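Local atomic coordinates of metallocarboxypeptidase (Trypanosoma cruzi, PDB entry 3DWC), a protein that probably cleaves single amino acids from the C-terminus of peptides with broad specificity except for proline, as a metal-dependent carboxypeptidase of the M32 family. Residues V12-Y17 with F283-V288; Y17-M22 with L51-T56; N95-E100 with K144-N149; M290-G295 with H469-T474. All blocks are in the same frame, centred on the assembly; numbering follows the deposited sequence.

Contact 1 (V12-Y17 with F283-V288)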
loop_
_atom_site.group_PDB
_atom_site.type_symbol
_atom_site.label_atom_id
_atom_site.label_comp_id
_atom_site.label_asym_id
_atom_site.label_seq_id
_atom_site.Cartn_x
_atom_site.Cartn_y
_atom_site.Cartn_z
ATOM N N VAL B 12 -11.435 20.602 -8.824
ATOM C CA VAL B 12 -10.050 20.672 -8.404
ATOM C C VAL B 12 -9.876 19.931 -7.099
ATOM O O VAL B 12 -8.941 19.171 -6.955
ATOM C CB VAL B 12 -9.577 22.115 -8.218
ATOM C CG1 VAL B 12 -8.191 22.160 -7.603
ATOM C CG2 VAL B 12 -9.598 22.846 -9.566
ATOM N N PHE B 13 -10.803 20.095 -6.159
ATOM C CA PHE B 13 -10.619 19.478 -4.839
ATOM C C PHE B 13 -10.809 17.946 -4.853
ATOM O O PHE B 13 -10.179 17.239 -4.082
ATOM C CB PHE B 13 -11.467 20.202 -3.784
ATOM C CG PHE B 13 -10.767 21.379 -3.200
ATOM C CD1 PHE B 13 -10.798 22.607 -3.832
ATOM C CD2 PHE B 13 -9.989 21.240 -2.056
ATOM C CE1 PHE B 13 -10.131 23.702 -3.309
ATOM C CE2 PHE B 13 -9.294 22.331 -1.544
ATOM C CZ PHE B 13 -9.371 23.576 -2.192
ATOM N N THR B 14 -11.655 17.453 -5.752
ATOM C CA THR B 14 -11.776 16.037 -6.020
ATOM C C THR B 14 -10.469 15.492 -6.591
ATOM O O THR B 14 -10.052 14.420 -6.195
ATOM C CB THR B 14 -12.971 15.750 -6.946
ATOM O OG1 THR B 14 -14.189 16.102 -6.234
ATOM C CG2 THR B 14 -13.027 14.248 -7.387
ATOM N N LYS B 15 -9.816 16.235 -7.481
ATOM C CA LYS B 15 -8.505 15.849 -7.999
ATOM C C LYS B 15 -7.515 15.666 -6.861
ATOM O O LYS B 15 -6.884 14.607 -6.753
ATOM C CB LYS B 15 -8.019 16.897 -9.011
ATOM C CG LYS B 15 -6.987 16.437 -9.951
ATOM C CD LYS B 15 -7.016 17.189 -11.276
ATOM C CE LYS B 15 -6.895 18.711 -11.089
ATOM N NZ LYS B 15 -6.251 19.437 -12.270
ATOM N N LEU B 16 -7.402 16.686 -6.009
ATOM C CA LEU B 16 -6.524 16.655 -4.830
ATOM C C LEU B 16 -6.809 15.494 -3.888
ATOM O O LEU B 16 -5.883 14.856 -3.406
ATOM C CB LEU B 16 -6.626 17.978 -4.046
ATOM C CG LEU B 16 -6.020 19.219 -4.716
ATOM C CD1 LEU B 16 -6.407 20.484 -3.936
ATOM C CD2 LEU B 16 -4.420 19.094 -4.952
ATOM N N TYR B 17 -8.089 15.213 -3.649
ATOM C CA TYR B 17 -8.546 14.066 -2.839
ATOM C C TYR B 17 -8.006 12.763 -3.434
ATOM O O TYR B 17 -7.475 11.913 -2.708
ATOM C CB TYR B 17 -10.076 14.063 -2.759
ATOM C CG TYR B 17 -10.690 13.024 -1.863
ATOM C CD1 TYR B 17 -10.788 13.224 -0.508
ATOM C CD2 TYR B 17 -11.179 11.826 -2.384
ATOM C CE1 TYR B 17 -11.386 12.255 0.331
ATOM C CE2 TYR B 17 -11.732 10.849 -1.564
ATOM C CZ TYR B 17 -11.855 11.076 -0.211
ATOM O OH TYR B 17 -12.421 10.106 0.622
ATOM N N PHE B 283 -20.671 15.082 -0.053
ATOM C CA PHE B 283 -19.483 15.929 -0.122
ATOM C C PHE B 283 -18.203 15.152 0.119
ATOM O O PHE B 283 -17.186 15.697 0.546
ATOM C CB PHE B 283 -19.630 17.055 0.877
ATOM C CG PHE B 283 -20.600 18.131 0.431
ATOM C CD1 PHE B 283 -21.967 18.035 0.702
ATOM C CD2 PHE B 283 -20.130 19.250 -0.253
ATOM C CE1 PHE B 283 -22.832 19.028 0.316
ATOM C CE2 PHE B 283 -20.979 20.257 -0.646
ATOM C CZ PHE B 283 -22.347 20.147 -0.376
ATOM N N GLU B 284 -18.238 13.873 -0.226
ATOM C CA GLU B 284 -17.196 12.926 0.224
ATOM C C GLU B 284 -15.752 13.271 -0.195
ATOM O O GLU B 284 -14.823 13.087 0.597
ATOM C CB GLU B 284 -17.566 11.498 -0.215
ATOM C CG GLU B 284 -18.736 10.920 0.570
ATOM C CD GLU B 284 -20.098 11.266 0.003
ATOM O OE1 GLU B 284 -21.081 10.956 0.686
ATOM O OE2 GLU B 284 -20.212 11.846 -1.100
ATOM N N THR B 285 -15.574 13.821 -1.386
ATOM C CA THR B 285 -14.223 14.156 -1.910
ATOM C C THR B 285 -13.816 15.633 -1.660
ATOM O O THR B 285 -12.811 16.110 -2.196
ATOM C CB THR B 285 -14.192 13.925 -3.416
ATOM O OG1 THR B 285 -15.024 14.906 -4.060
ATOM C CG2 THR B 285 -14.703 12.506 -3.759
ATOM N N GLN B 286 -14.581 16.322 -0.808
ATOM C CA GLN B 286 -14.428 17.743 -0.530
ATOM C C GLN B 286 -13.953 18.047 0.886
ATOM O O GLN B 286 -14.195 17.260 1.822
ATOM C CB GLN B 286 -15.794 18.419 -0.709
ATOM C CG GLN B 286 -16.364 18.299 -2.127
ATOM C CD GLN B 286 -15.518 19.007 -3.147
ATOM O OE1 GLN B 286 -15.237 20.201 -3.004
ATOM N NE2 GLN B 286 -15.111 18.278 -4.209
ATOM N N PRO B 287 -13.381 19.245 1.076
ATOM C CA PRO B 287 -12.789 19.568 2.341
ATOM C C PRO B 287 -13.798 19.828 3.487
ATOM O O PRO B 287 -13.396 19.817 4.642
ATOM C CB PRO B 287 -11.918 20.779 2.003
ATOM C CG PRO B 287 -12.626 21.446 0.924
ATOM C CD PRO B 287 -13.261 20.368 0.125
ATOM N N VAL B 288 -15.086 20.022 3.184
ATOM C CA VAL B 288 -16.113 20.093 4.237
ATOM C C VAL B 288 -16.404 18.704 4.856
ATOM O O VAL B 288 -16.849 18.600 5.992
ATOM C CB VAL B 288 -17.403 20.691 3.705
ATOM C CG1 VAL B 288 -18.134 19.709 2.792
ATOM C CG2 VAL B 288 -18.297 21.192 4.904
HETATM O O HOH W 1 -10.932 17.560 -1.293
HETATM O O HOH W 2 -14.192 11.250 2.365
#
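With CG anti to its backbone N (chi1 -175°), Y17 directs its ring onto the turn 283-286, while T14 turns OG1 anti to its carbonyl carbon and T285 holds OG1 in the crowded position between N and carbonyl carbon (chi1 69°). The two hydroxyls meet tip to tip, T14 OG1 lying 2.6 Å from T285 OG1 in a short hydrogen bond that either could donate. T14 OG1 also bonds to E10 O, one turn earlier. T285 CA sits over the centre of the Y17 ring, 3.7 Å from its centroid and 12° off the normal, a CH-pi contact, and T285 CG2 reaches Y17 CD2 at 3.8 Å. The partner of the helix is a type I beta turn, F283 to Q286, in the loop that leads from the metal-binding helix 259-276 to helix 294-309, tying the N-terminal helix to the catalytic part of the M32 fold. Two waters bridge the segments: one donates to F13 O and, at 2.5 Å, to T285 O, two acceptors that lie 3.4 Å from each other; the other donates to Y17 OH and E284 O. Y17 OH is also hydrogen-bonded to E245. Q286, bent at chi2, brings its amide back toward F13 CB, where N83 holds OE1 and E10 O holds NE2. P287 CG packs 4.0 Å from F13 CD2.

Contact 2 (Y17-M22 with L51-T56)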
loop_
_atom_site.group_PDB
_atom_site.type_symbol
_atom_site.label_atom_id
_atom_site.label_comp_id
_atom_site.label_asym_id
_atom_site.label_seq_id
_atom_site.Cartn_x
_atom_site.Cartn_y
_atom_site.Cartn_z
ATOM N N TYR B 17 -8.089 15.213 -3.649
ATOM C CA TYR B 17 -8.546 14.066 -2.839
ATOM C C TYR B 17 -8.006 12.763 -3.434
ATOM O O TYR B 17 -7.475 11.913 -2.708
ATOM C CB TYR B 17 -10.076 14.063 -2.759
ATOM C CG TYR B 17 -10.690 13.024 -1.863
ATOM C CD1 TYR B 17 -10.788 13.224 -0.508
ATOM C CD2 TYR B 17 -11.179 11.826 -2.384
ATOM C CE1 TYR B 17 -11.386 12.255 0.331
ATOM C CE2 TYR B 17 -11.732 10.849 -1.564
ATOM C CZ TYR B 17 -11.855 11.076 -0.211
ATOM O OH TYR B 17 -12.421 10.106 0.622
ATOM N N ARG B 18 -8.031 12.642 -4.750
ATOM C CA ARG B 18 -7.529 11.434 -5.384
ATOM C C ARG B 18 -6.060 11.269 -5.222
ATOM O O ARG B 18 -5.571 10.155 -4.995
ATOM C CB ARG B 18 -7.825 11.410 -6.886
ATOM C CG ARG B 18 -9.281 11.387 -7.292
ATOM C CD ARG B 18 -10.151 10.552 -6.383
ATOM N NE ARG B 18 -11.564 10.650 -6.807
ATOM C CZ ARG B 18 -12.558 10.064 -6.156
ATOM N NH1 ARG B 18 -12.308 9.369 -5.067
ATOM N NH2 ARG B 18 -13.818 10.195 -6.584
ATOM N N TYR B 19 -5.330 12.369 -5.352
ATOM C CA TYR B 19 -3.892 12.309 -5.162
ATOM C C TYR B 19 -3.572 12.016 -3.694
ATOM O O TYR B 19 -2.622 11.293 -3.389
ATOM C CB TYR B 19 -3.246 13.615 -5.574
ATOM C CG TYR B 19 -3.401 14.045 -7.028
ATOM C CD1 TYR B 19 -3.305 13.143 -8.073
ATOM C CD2 TYR B 19 -3.531 15.400 -7.357
ATOM C CE1 TYR B 19 -3.382 13.570 -9.450
ATOM C CE2 TYR B 19 -3.593 15.831 -8.705
ATOM C CZ TYR B 19 -3.543 14.897 -9.740
ATOM O OH TYR B 19 -3.635 15.312 -11.078
ATOM N N GLY B 20 -4.384 12.551 -2.782
ATOM C CA GLY B 20 -4.206 12.335 -1.337
ATOM C C GLY B 20 -4.421 10.893 -0.945
ATOM O O GLY B 20 -3.707 10.357 -0.092
ATOM N N HIS B 21 -5.381 10.244 -1.603
ATOM C CA HIS B 21 -5.545 8.795 -1.476
ATOM C C HIS B 21 -4.226 8.021 -1.651
ATOM O O HIS B 21 -3.852 7.226 -0.797
ATOM C CB HIS B 21 -6.574 8.328 -2.457
ATOM C CG HIS B 21 -6.785 6.848 -2.474
ATOM N ND1 HIS B 21 -7.878 6.238 -1.875
ATOM C CD2 HIS B 21 -6.093 5.862 -3.099
ATOM C CE1 HIS B 21 -7.818 4.936 -2.104
ATOM N NE2 HIS B 21 -6.746 4.681 -2.839
ATOM N N MET B 22 -3.531 8.266 -2.749
ATOM C CA MET B 22 -2.189 7.682 -2.976
ATOM C C MET B 22 -1.176 7.925 -1.866
ATOM O O MET B 22 -0.500 7.007 -1.414
ATOM C CB MET B 22 -1.640 8.209 -4.288
ATOM C CG MET B 22 -2.471 7.762 -5.519
ATOM S SD MET B 22 -2.409 5.942 -5.693
ATOM C CE MET B 22 -3.405 5.641 -7.102
ATOM N N LEU B 51 4.592 17.381 -4.166
ATOM C CA LEU B 51 4.901 18.532 -5.036
ATOM C C LEU B 51 3.725 18.884 -5.966
ATOM O O LEU B 51 3.291 20.045 -6.054
ATOM C CB LEU B 51 6.157 18.258 -5.846
ATOM C CG LEU B 51 6.970 19.395 -6.448
ATOM C CD1 LEU B 51 8.076 18.838 -7.306
ATOM C CD2 LEU B 51 6.121 20.285 -7.284
ATOM N N HIS B 52 3.183 17.871 -6.630
ATOM C CA HIS B 52 2.111 18.075 -7.596
ATOM C C HIS B 52 0.881 18.628 -6.875
ATOM O O HIS B 52 0.281 19.608 -7.304
ATOM C CB HIS B 52 1.805 16.778 -8.348
ATOM C CG HIS B 52 0.767 16.927 -9.420
ATOM N ND1 HIS B 52 0.893 17.818 -10.456
ATOM C CD2 HIS B 52 -0.437 16.326 -9.583
ATOM C CE1 HIS B 52 -0.185 17.756 -11.219
ATOM N NE2 HIS B 52 -1.007 16.856 -10.710
ATOM N N MET B 53 0.535 18.034 -5.740
ATOM C CA MET B 53 -0.584 18.545 -4.950
ATOM C C MET B 53 -0.344 20.000 -4.587
ATOM O O MET B 53 -1.245 20.822 -4.700
ATOM C CB MET B 53 -0.783 17.719 -3.706
ATOM C CG MET B 53 -1.117 16.298 -4.017
ATOM S SD MET B 53 -1.382 15.318 -2.556
ATOM C CE MET B 53 -2.864 16.075 -1.880
ATOM N N HIS B 54 0.882 20.335 -4.202
ATOM C CA HIS B 54 1.224 21.716 -3.887
ATOM C C HIS B 54 1.071 22.698 -5.062
ATOM O O HIS B 54 0.533 23.803 -4.874
ATOM C CB HIS B 54 2.649 21.797 -3.372
ATOM C CG HIS B 54 3.098 23.194 -3.089
ATOM N ND1 HIS B 54 2.686 23.894 -1.976
ATOM C CD2 HIS B 54 3.927 24.019 -3.770
ATOM C CE1 HIS B 54 3.263 25.084 -1.973
ATOM N NE2 HIS B 54 4.013 25.187 -3.055
ATOM N N ASP B 55 1.570 22.319 -6.243
ATOM C CA ASP B 55 1.437 23.121 -7.455
ATOM C C ASP B 55 -0.019 23.272 -7.888
ATOM O O ASP B 55 -0.416 24.323 -8.374
ATOM C CB ASP B 55 2.212 22.487 -8.611
ATOM C CG ASP B 55 3.705 22.533 -8.416
ATOM O OD1 ASP B 55 4.187 23.237 -7.509
ATOM O OD2 ASP B 55 4.408 21.842 -9.163
ATOM N N THR B 56 -0.808 22.218 -7.702
ATOM C CA THR B 56 -2.219 22.232 -8.035
ATOM C C THR B 56 -2.999 23.238 -7.186
ATOM O O THR B 56 -3.711 24.077 -7.743
ATOM C CB THR B 56 -2.816 20.820 -7.886
ATOM O OG1 THR B 56 -2.094 19.936 -8.743
ATOM C CG2 THR B 56 -4.290 20.789 -8.285
#
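Y19 offers one face of its phenol ring to the edge of H52, whose CD2 lies over the ring at 3.3 Å from Y19 CE2. This is an offset edge-to-face pair, with centroids 4.8 Å apart and planes at 68°, set between two antiparallel helices of the N-terminal helical region, 3-32 and 39-57. Their local axes come within 10.3 Å at a crossing angle of -162°, and Y19 and M53 are the closest residues along the backbones. Different first torsions bring the rings together: Y19 CG stands anti to its carbonyl carbon, whereas H52 CG stands anti to its backbone N (chi1 -177°), so that the imidazole crosses the phenol obliquely near its hydroxyl end. Y19 OH then lies at the imidazole edge, 3.1 Å from H52 NE2. H52 also stacks its ring on H52 of the second subunit, and Y19 packs on E48 of that subunit, which places the aromatic pair at the dimer interface. Next to the rings, M53 runs extended through chi2 and bends at chi3. Its CG touches Y19 CB at 3.8 Å, and its methyl CE settles against the backbone of G20, 3.9 Å from G20 N, where the helix surface carries no side chain. One turn further along the same helix as H52, T56 OG1 lies over one face of the H52 imidazole and donates to H52 O at 2.8 Å, from above the carbonyl plane, so that this oxygen accepts from both T56 N and T56 OG1.

Contact 3 (N95-E100 with K144-N149)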
loop_
_atom_site.group_PDB
_atom_site.type_symbol
_atom_site.label_atom_id
_atom_site.label_comp_id
_atom_site.label_asym_id
_atom_site.label_seq_id
_atom_site.Cartn_x
_atom_site.Cartn_y
_atom_site.Cartn_z
ATOM N N ASN B 95 -0.760 28.215 0.851
ATOM C CA ASN B 95 -0.374 29.352 0.050
ATOM C C ASN B 95 0.307 30.460 0.847
ATOM O O ASN B 95 1.040 31.249 0.274
ATOM C CB ASN B 95 -1.614 29.884 -0.680
ATOM C CG ASN B 95 -1.289 30.496 -2.018
ATOM O OD1 ASN B 95 -0.891 29.798 -2.960
ATOM N ND2 ASN B 95 -1.473 31.809 -2.125
ATOM N N LEU B 96 0.055 30.533 2.153
ATOM C CA LEU B 96 0.529 31.655 2.969
ATOM C C LEU B 96 2.025 31.575 3.302
ATOM O O LEU B 96 2.624 32.566 3.694
ATOM C CB LEU B 96 -0.309 31.801 4.260
ATOM C CG LEU B 96 -1.429 32.857 4.304
ATOM C CD1 LEU B 96 -2.247 32.909 3.003
ATOM C CD2 LEU B 96 -2.361 32.639 5.508
ATOM N N LEU B 97 2.628 30.408 3.146
ATOM C CA LEU B 97 4.056 30.242 3.368
ATOM C C LEU B 97 4.798 30.321 2.030
ATOM O O LEU B 97 4.530 29.509 1.138
ATOM C CB LEU B 97 4.336 28.868 3.993
ATOM C CG LEU B 97 3.795 28.552 5.398
ATOM C CD1 LEU B 97 4.553 27.372 5.958
ATOM C CD2 LEU B 97 3.911 29.735 6.349
ATOM N N PRO B 98 5.739 31.272 1.880
ATOM C CA PRO B 98 6.566 31.267 0.667
ATOM C C PRO B 98 7.459 30.019 0.546
ATOM O O PRO B 98 7.939 29.490 1.551
ATOM C CB PRO B 98 7.405 32.546 0.804
ATOM C CG PRO B 98 6.670 33.392 1.779
ATOM C CD PRO B 98 6.073 32.411 2.750
ATOM N N GLU B 99 7.677 29.573 -0.693
ATOM C CA GLU B 99 8.349 28.299 -0.969
ATOM C C GLU B 99 9.765 28.274 -0.412
ATOM O O GLU B 99 10.271 27.219 -0.032
ATOM C CB GLU B 99 8.357 28.007 -2.471
ATOM C CG GLU B 99 6.954 27.944 -3.084
ATOM C CD GLU B 99 6.931 27.370 -4.484
ATOM O OE1 GLU B 99 5.862 26.857 -4.882
ATOM O OE2 GLU B 99 7.965 27.432 -5.190
ATOM N N GLU B 100 10.377 29.454 -0.359
ATOM C CA GLU B 100 11.693 29.660 0.250
ATOM C C GLU B 100 11.667 29.276 1.732
ATOM O O GLU B 100 12.535 28.552 2.210
ATOM C CB GLU B 100 12.127 31.125 0.041
ATOM C CG GLU B 100 13.445 31.539 0.697
ATOM C CD GLU B 100 13.311 31.776 2.200
ATOM O OE1 GLU B 100 14.202 31.318 2.953
ATOM O OE2 GLU B 100 12.311 32.405 2.623
ATOM N N LYS B 144 4.063 34.358 12.239
ATOM C CA LYS B 144 3.814 35.633 11.577
ATOM C C LYS B 144 3.254 35.469 10.150
ATOM O O LYS B 144 2.304 36.156 9.758
ATOM C CB LYS B 144 5.085 36.481 11.568
ATOM C CG LYS B 144 5.369 37.161 12.895
ATOM C CD LYS B 144 6.580 38.095 12.788
ATOM C CE LYS B 144 7.044 38.592 14.162
ATOM N NZ LYS B 144 7.333 37.466 15.117
ATOM N N LEU B 145 3.854 34.562 9.384
ATOM C CA LEU B 145 3.408 34.274 8.016
ATOM C C LEU B 145 1.965 33.771 8.015
ATOM O O LEU B 145 1.125 34.276 7.275
ATOM C CB LEU B 145 4.336 33.224 7.364
ATOM C CG LEU B 145 5.563 33.674 6.545
ATOM C CD1 LEU B 145 5.892 35.167 6.705
ATOM C CD2 LEU B 145 6.780 32.793 6.864
ATOM N N ARG B 146 1.684 32.779 8.859
ATOM C CA ARG B 146 0.335 32.211 8.950
ATOM C C ARG B 146 -0.648 33.276 9.496
ATOM O O ARG B 146 -1.792 33.373 9.041
ATOM C CB ARG B 146 0.324 30.917 9.781
ATOM C CG ARG B 146 1.553 30.028 9.597
ATOM C CD ARG B 146 1.295 28.556 9.845
ATOM N NE ARG B 146 0.737 27.959 8.653
ATOM C CZ ARG B 146 1.171 26.864 8.036
ATOM N NH1 ARG B 146 2.179 26.157 8.496
ATOM N NH2 ARG B 146 0.558 26.476 6.936
ATOM N N ALA B 147 -0.175 34.116 10.420
ATOM C CA ALA B 147 -0.989 35.243 10.924
ATOM C C ALA B 147 -1.503 36.155 9.819
ATOM O O ALA B 147 -2.595 36.717 9.937
ATOM C CB ALA B 147 -0.214 36.061 11.947
ATOM N N GLY B 148 -0.721 36.321 8.753
ATOM C CA GLY B 148 -1.133 37.162 7.617
ATOM C C GLY B 148 -1.483 38.577 8.034
ATOM O O GLY B 148 -0.791 39.161 8.869
ATOM N N ASN B 149 -2.562 39.116 7.446
ATOM C CA ASN B 149 -3.100 40.438 7.771
ATOM C C ASN B 149 -4.287 40.362 8.742
ATOM O O ASN B 149 -5.248 41.115 8.613
ATOM C CB ASN B 149 -3.555 41.156 6.485
ATOM C CG ASN B 149 -2.395 41.712 5.661
ATOM O OD1 ASN B 149 -2.561 42.693 4.937
ATOM N ND2 ASN B 149 -1.223 41.088 5.766
#
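The short link between helix 78-95 and helix 99-122 packs against the C-terminal end of helix 125-147. L97 carries the contact: with CG anti to its carbonyl carbon (chi1 -65°), it spreads its two methyls over neighbouring residues of the helix. L97 CD2 lies 3.7 Å from L145 CB and approaches the R146 aliphatic chain at CG, while L97 CG sits 4.0 Å above the plane of the R146 guanidinium, over its centre. L97 CD1 covers the same face, 3.7 Å from R146 NH1. R146 can lie flat on the leucine because its chain bends at chi3 (83°), folding the guanidinium back across L97; NH1 is held by a salt bridge to E142, one turn earlier, so the charged group keeps a polar partner while its face meets hydrocarbon. This is an interhelical loop packed on the end of a third helix in this helical region, with P98 at the N-cap position of helix 99-122. The P98 ring crosses the L145 side chain obliquely, CD lying 4.0 Å from L145 CG. L96 points toward the helix end, where L96 CD2 meets R146 O at 3.7 Å. There the helix 125-147 stops: G148 adopts positive phi (56°), and G148 N still donates to K144 O. Helix 154-162 packs against R146 through A157, L158 and I161, and F101 of helix 99-122 touches L145.

Contact 4 (M290-G295 with H469-T474)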
loop_
_atom_site.group_PDB
_atom_site.type_symbol
_atom_site.label_atom_id
_atom_site.label_comp_id
_atom_site.label_asym_id
_atom_site.label_seq_id
_atom_site.Cartn_x
_atom_site.Cartn_y
_atom_site.Cartn_z
ATOM N N MET B 290 -14.610 16.446 6.273
ATOM C CA MET B 290 -13.409 16.145 7.024
ATOM C C MET B 290 -13.595 16.372 8.536
ATOM O O MET B 290 -14.433 17.177 8.948
ATOM C CB MET B 290 -12.312 17.082 6.594
ATOM C CG MET B 290 -12.081 17.057 5.126
ATOM S SD MET B 290 -10.350 17.241 4.788
ATOM C CE MET B 290 -9.943 15.561 5.271
ATOM N N ALA B 291 -12.832 15.634 9.347
ATOM C CA ALA B 291 -12.747 15.899 10.784
ATOM C C ALA B 291 -12.592 17.389 11.062
ATOM O O ALA B 291 -11.904 18.073 10.343
ATOM C CB ALA B 291 -11.635 15.115 11.399
ATOM N N ARG B 292 -13.315 17.905 12.068
ATOM C CA ARG B 292 -13.377 19.337 12.301
ATOM C C ARG B 292 -12.060 19.862 12.867
ATOM O O ARG B 292 -11.617 20.932 12.499
ATOM C CB ARG B 292 -14.580 19.678 13.202
ATOM C CG ARG B 292 -14.621 21.100 13.744
ATOM C CD ARG B 292 -15.014 22.097 12.682
ATOM N NE ARG B 292 -13.879 22.441 11.840
ATOM C CZ ARG B 292 -13.977 23.234 10.770
ATOM N NH1 ARG B 292 -15.140 23.786 10.445
ATOM N NH2 ARG B 292 -12.911 23.471 10.040
ATOM N N SER B 293 -11.434 19.109 13.764
ATOM C CA SER B 293 -10.175 19.540 14.368
ATOM C C SER B 293 -9.508 18.365 15.051
ATOM O O SER B 293 -10.126 17.289 15.217
ATOM C CB SER B 293 -10.406 20.684 15.380
ATOM O OG SER B 293 -10.858 20.181 16.622
ATOM N N LEU B 294 -8.260 18.569 15.489
ATOM C CA LEU B 294 -7.555 17.513 16.191
ATOM C C LEU B 294 -8.125 17.322 17.565
ATOM O O LEU B 294 -8.127 16.208 18.073
ATOM C CB LEU B 294 -6.055 17.764 16.296
ATOM C CG LEU B 294 -5.149 17.127 15.248
ATOM C CD1 LEU B 294 -5.637 17.340 13.788
ATOM C CD2 LEU B 294 -3.723 17.705 15.391
ATOM N N GLY B 295 -8.635 18.397 18.171
ATOM C CA GLY B 295 -9.312 18.291 19.452
ATOM C C GLY B 295 -10.645 17.548 19.302
ATOM O O GLY B 295 -11.009 16.708 20.134
ATOM N N HIS B 469 -21.494 15.709 10.648
ATOM C CA HIS B 469 -21.308 17.115 10.302
ATOM C C HIS B 469 -19.926 17.457 9.669
ATOM O O HIS B 469 -19.777 18.498 9.009
ATOM C CB HIS B 469 -21.571 17.953 11.556
ATOM C CG HIS B 469 -22.959 17.771 12.104
ATOM N ND1 HIS B 469 -24.081 18.150 11.401
ATOM C CD2 HIS B 469 -23.403 17.243 13.271
ATOM C CE1 HIS B 469 -25.158 17.873 12.122
ATOM N NE2 HIS B 469 -24.773 17.297 13.249
ATOM N N GLY B 470 -18.944 16.575 9.811
ATOM C CA GLY B 470 -17.552 16.888 9.471
ATOM C C GLY B 470 -17.135 18.328 9.776
ATOM O O GLY B 470 -17.083 18.729 10.938
ATOM N N SER B 471 -16.831 19.109 8.733
ATOM C CA SER B 471 -16.365 20.508 8.892
ATOM C C SER B 471 -17.332 21.543 8.370
ATOM O O SER B 471 -16.906 22.656 7.976
ATOM C CB SER B 471 -14.989 20.706 8.215
ATOM O OG SER B 471 -14.087 19.913 8.918
ATOM N N SER B 472 -18.624 21.193 8.395
ATOM C CA SER B 472 -19.667 22.021 7.809
ATOM C C SER B 472 -20.053 23.113 8.762
ATOM O O SER B 472 -20.546 24.124 8.340
ATOM C CB SER B 472 -20.933 21.210 7.454
ATOM O OG SER B 472 -21.357 20.436 8.567
ATOM N N LEU B 473 -19.851 22.854 10.039
ATOM C CA LEU B 473 -19.990 23.821 11.076
ATOM C C LEU B 473 -18.652 24.187 11.671
ATOM O O LEU B 473 -17.774 23.399 11.757
ATOM C CB LEU B 473 -20.826 23.252 12.212
ATOM C CG LEU B 473 -22.224 22.843 11.762
ATOM C CD1 LEU B 473 -22.857 22.050 12.894
ATOM C CD2 LEU B 473 -23.015 24.084 11.365
ATOM N N THR B 474 -18.579 25.395 12.160
ATOM C CA THR B 474 -17.566 25.862 13.052
ATOM C C THR B 474 -17.474 24.966 14.326
ATOM O O THR B 474 -18.469 24.381 14.738
ATOM C CB THR B 474 -18.042 27.290 13.394
ATOM O OG1 THR B 474 -17.454 28.226 12.454
ATOM C CG2 THR B 474 -17.859 27.667 14.824
HETATM O O HOH W 3 -11.127 21.180 9.266
#
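Two direct hydrogen bonds join the segments. S471 OG, anti to its carbonyl carbon (chi1 -65°), donates to M290 O at 2.8 Å, approaching from above the carbonyl plane. R292 supplies the other: its NH1 donates to L473 O over 3.0 Å in a nearly straight bond (167°), with the oxygen in the guanidinium plane though the donor stands above the plane of the carbonyl. In R292, CG anti to the backbone N and bends at chi2 and chi3 bring the guanidinium over S471 CB and its edge to L473 O. NH2 of R292 forms a salt bridge to E86 of helix 78-95, so two separate groups hold the guanidinium in orientation. A water within bonding distance of S471 OG and R292 O can donate to either, and it accepts a weak bond from R292 NH2.

Van der Waals contact fills in the rest. S471 CB lies over the centre of the R292 guanidinium, 3.7 Å from CZ, and R292 CB rests against G470 O at 3.5 Å. The backbones come very close at M290 O, which is 3.1 Å from G470 C.

Within 469-474, S472 N and S472 OG both donate to H469 O, the hydroxyl at 2.5 Å along a lone pair in the carbonyl plane. The S472 N bond closes a type II' beta turn from H469 to S472, with G470 at positive phi (36°), and the hydroxyl adds a second donor. The turn thus docks on the loop before helix 294-309, which carries the metal ligand E298 of the M32 carboxypeptidase fold.

Overall arrangement
Contacts 1 and 2 share Y17 and helix 3-32, their centres 11 Å apart; L16 packs on M53 and T56 where they join. The loop between helices 259-276 and 294-309 carries the chain from contact 1 to contact 4, and the two meet where V288 O lies 2.8 Å from S471 N, probably hydrogen-bonded. Contact 3 connects to contact 2 through the probable bond between H54 NE2 and E99 OE1. Contact 4 lies near the metal centre without touching it: the A291 side chain is about 11 Å from the cobalt bound by H267, H271 and E298. Contact 4 is centred about 13 Å from the centre of the chain, contacts 1, 2 and 3 about 23 to 25 Å.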